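PDB 3KHY: propionate kinase from Francisella tularensis subsp. tularensis, which probably catalyses the reversible, magnesium-dependent transfer of a phosphoryl group from ATP to acetate, giving acetyl phosphate and ADP. Local coordinates for residues A[85-90]-A[140-145]. Sequence-based numbering, arbitrary orientation.
Sequences RVVHGG and VFDTAF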
loop_
_atom_site.group_PDB
_atom_site.type_symbol
_atom_site.label_atom_id
_atom_site.label_comp_id
_atom_site.label_asym_id
_atom_site.label_seq_id
_atom_site.Cartn_x
_atom_site.Cartn_y
_atom_site.Cartn_z
ATOM N N ARG A 85 20.016 -18.811 -8.506
ATOM C CA ARG A 85 19.001 -17.851 -8.113
ATOM C C ARG A 85 19.665 -16.492 -8.004
ATOM O O ARG A 85 20.761 -16.373 -7.449
ATOM C CB ARG A 85 18.399 -18.236 -6.759
ATOM C CG ARG A 85 17.204 -17.381 -6.348
ATOM C CD ARG A 85 16.579 -17.922 -5.056
ATOM N NE ARG A 85 15.221 -17.427 -4.872
ATOM C CZ ARG A 85 14.136 -18.195 -4.934
ATOM N NH1 ARG A 85 14.253 -19.500 -5.152
ATOM N NH2 ARG A 85 12.935 -17.662 -4.759
ATOM N N VAL A 86 19.017 -15.473 -8.564
ATOM C CA VAL A 86 19.425 -14.097 -8.363
ATOM C C VAL A 86 18.195 -13.321 -7.913
ATOM O O VAL A 86 17.183 -13.307 -8.605
ATOM C CB VAL A 86 20.011 -13.488 -9.649
ATOM C CG1 VAL A 86 20.275 -12.000 -9.462
ATOM C CG2 VAL A 86 21.300 -14.219 -10.031
ATOM N N VAL A 87 18.277 -12.680 -6.752
ATOM C CA VAL A 87 17.099 -12.046 -6.166
ATOM C C VAL A 87 16.601 -10.826 -6.940
ATOM O O VAL A 87 15.394 -10.601 -7.021
ATOM C CB VAL A 87 17.312 -11.713 -4.660
ATOM C CG1 VAL A 87 17.635 -12.992 -3.877
ATOM C CG2 VAL A 87 18.427 -10.699 -4.481
ATOM N N HIS A 88 17.497 -10.041 -7.536
ATOM C CA HIS A 88 17.042 -8.822 -8.205
ATOM C C HIS A 88 17.733 -8.538 -9.538
ATOM O O HIS A 88 18.946 -8.342 -9.579
ATOM C CB HIS A 88 17.182 -7.617 -7.272
ATOM C CG HIS A 88 16.129 -6.573 -7.471
ATOM N ND1 HIS A 88 15.908 -5.963 -8.683
ATOM C CD2 HIS A 88 15.239 -6.028 -6.606
ATOM C CE1 HIS A 88 14.932 -5.079 -8.561
ATOM N NE2 HIS A 88 14.509 -5.099 -7.308
ATOM N N GLY A 89 16.949 -8.509 -10.618
ATOM C CA GLY A 89 17.461 -8.221 -11.956
ATOM C C GLY A 89 17.002 -6.897 -12.555
ATOM O O GLY A 89 17.164 -6.654 -13.761
ATOM N N GLY A 90 16.426 -6.036 -11.719
ATOM C CA GLY A 90 15.997 -4.713 -12.151
ATOM C C GLY A 90 15.148 -4.769 -13.407
ATOM O O GLY A 90 14.371 -5.706 -13.603
ATOM N N VAL A 140 18.612 -17.030 -12.879
ATOM C CA VAL A 140 17.154 -16.990 -12.844
ATOM C C VAL A 140 16.734 -15.984 -11.771
ATOM O O VAL A 140 17.038 -16.173 -10.587
ATOM C CB VAL A 140 16.581 -18.376 -12.500
ATOM C CG1 VAL A 140 15.053 -18.341 -12.488
ATOM C CG2 VAL A 140 17.098 -19.440 -13.486
ATOM N N PHE A 141 16.033 -14.933 -12.184
ATOM C CA PHE A 141 15.783 -13.767 -11.331
ATOM C C PHE A 141 14.403 -13.792 -10.672
ATOM O O PHE A 141 13.402 -14.036 -11.345
ATOM C CB PHE A 141 15.922 -12.485 -12.162
ATOM C CG PHE A 141 17.195 -12.416 -12.953
ATOM C CD1 PHE A 141 18.330 -11.836 -12.408
ATOM C CD2 PHE A 141 17.264 -12.957 -14.228
ATOM C CE1 PHE A 141 19.523 -11.786 -13.134
ATOM C CE2 PHE A 141 18.445 -12.913 -14.958
ATOM C CZ PHE A 141 19.576 -12.325 -14.408
ATOM N N ASP A 142 14.355 -13.516 -9.365
ATOM C CA ASP A 142 13.093 -13.480 -8.617
ATOM C C ASP A 142 12.187 -12.362 -9.119
ATOM O O ASP A 142 10.997 -12.334 -8.808
ATOM C CB ASP A 142 13.341 -13.245 -7.123
ATOM C CG ASP A 142 14.069 -14.400 -6.449
ATOM O OD1 ASP A 142 14.124 -15.511 -7.019
ATOM O OD2 ASP A 142 14.590 -14.188 -5.334
ATOM N N THR A 143 12.760 -11.426 -9.868
ATOM C CA THR A 143 12.015 -10.262 -10.348
ATOM C C THR A 143 11.544 -10.404 -11.800
ATOM O O THR A 143 10.661 -9.669 -12.238
ATOM C CB THR A 143 12.857 -8.980 -10.236
ATOM O OG1 THR A 143 14.153 -9.225 -10.801
ATOM C CG2 THR A 143 13.016 -8.548 -8.769
ATOM N N ALA A 144 12.112 -11.349 -12.542
ATOM C CA ALA A 144 11.874 -11.412 -13.995
ATOM C C ALA A 144 10.400 -11.606 -14.374
ATOM O O ALA A 144 9.891 -10.933 -15.278
ATOM C CB ALA A 144 12.720 -12.508 -14.623
ATOM N N PHE A 145 9.727 -12.531 -13.691
ATOM C CA PHE A 145 8.324 -12.848 -13.990
ATOM C C PHE A 145 7.427 -11.605 -13.973
ATOM O O PHE A 145 6.479 -11.503 -14.748
ATOM C CB PHE A 145 7.783 -13.911 -13.011
ATOM C CG PHE A 145 6.396 -14.423 -13.367
ATOM C CD1 PHE A 145 6.155 -14.992 -14.611
ATOM C CD2 PHE A 145 5.356 -14.372 -12.443
ATOM C CE1 PHE A 145 4.892 -15.476 -14.942
ATOM C CE2 PHE A 145 4.083 -14.853 -12.765
ATOM C CZ PHE A 145 3.859 -15.402 -14.034
HETATM O O HOH W 1 14.189 -8.386 -13.422
#
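T143 meets both H88 and G89, and the two branches of its side chain divide the work. CG2 stands over the centre of the H88 imidazole, 3.8 Å from the ring centroid and practically on its normal, a CH-pi contact. OG1, set between the backbone N and the carbonyl carbon (chi1 49°), accepts a nearly straight hydrogen bond from G89 N at 2.9 Å. The same hydroxyl donates to a water donating to G90 O, linking the two loops. The imidazole is held at both nitrogens: G90 N donates in the ring plane to ND1, and NE2 bonds L222 O.

Packing is also close beside F141. Its CD1 lies 3.5 Å from V86 CG1, the two side chains running side by side, and 3.7 Å from G89 CA; F93 stacks on the ring. Leading into these loops, strands 79-86 and 137-141 run parallel as neighbours in the N-terminal sheet of an acetokinase, of the actin-like ATPase superfamily. V86 N donates to V140 O and V86 O accepts from D142 N, so one residue of the first strand is gripped through both its backbone polar atoms just where the strands give way to loops of the probable active site.

The other side of the sheet is polar and less enclosed, R85 and V87 being partly exposed although D142 is buried. R85, its chain extended from CG to NE, brings NE to 3.1 Å from D142 OD1 in a salt bridge, but the guanidinium and carboxylate planes are turned 64° apart and the NE bond to OD2 is weak, at 3.3 Å. R85 NH2 has a second acidic partner in E372, a predicted magnesium ligand; R85 is predicted to bind substrate and D142 to act as proton donor or acceptor.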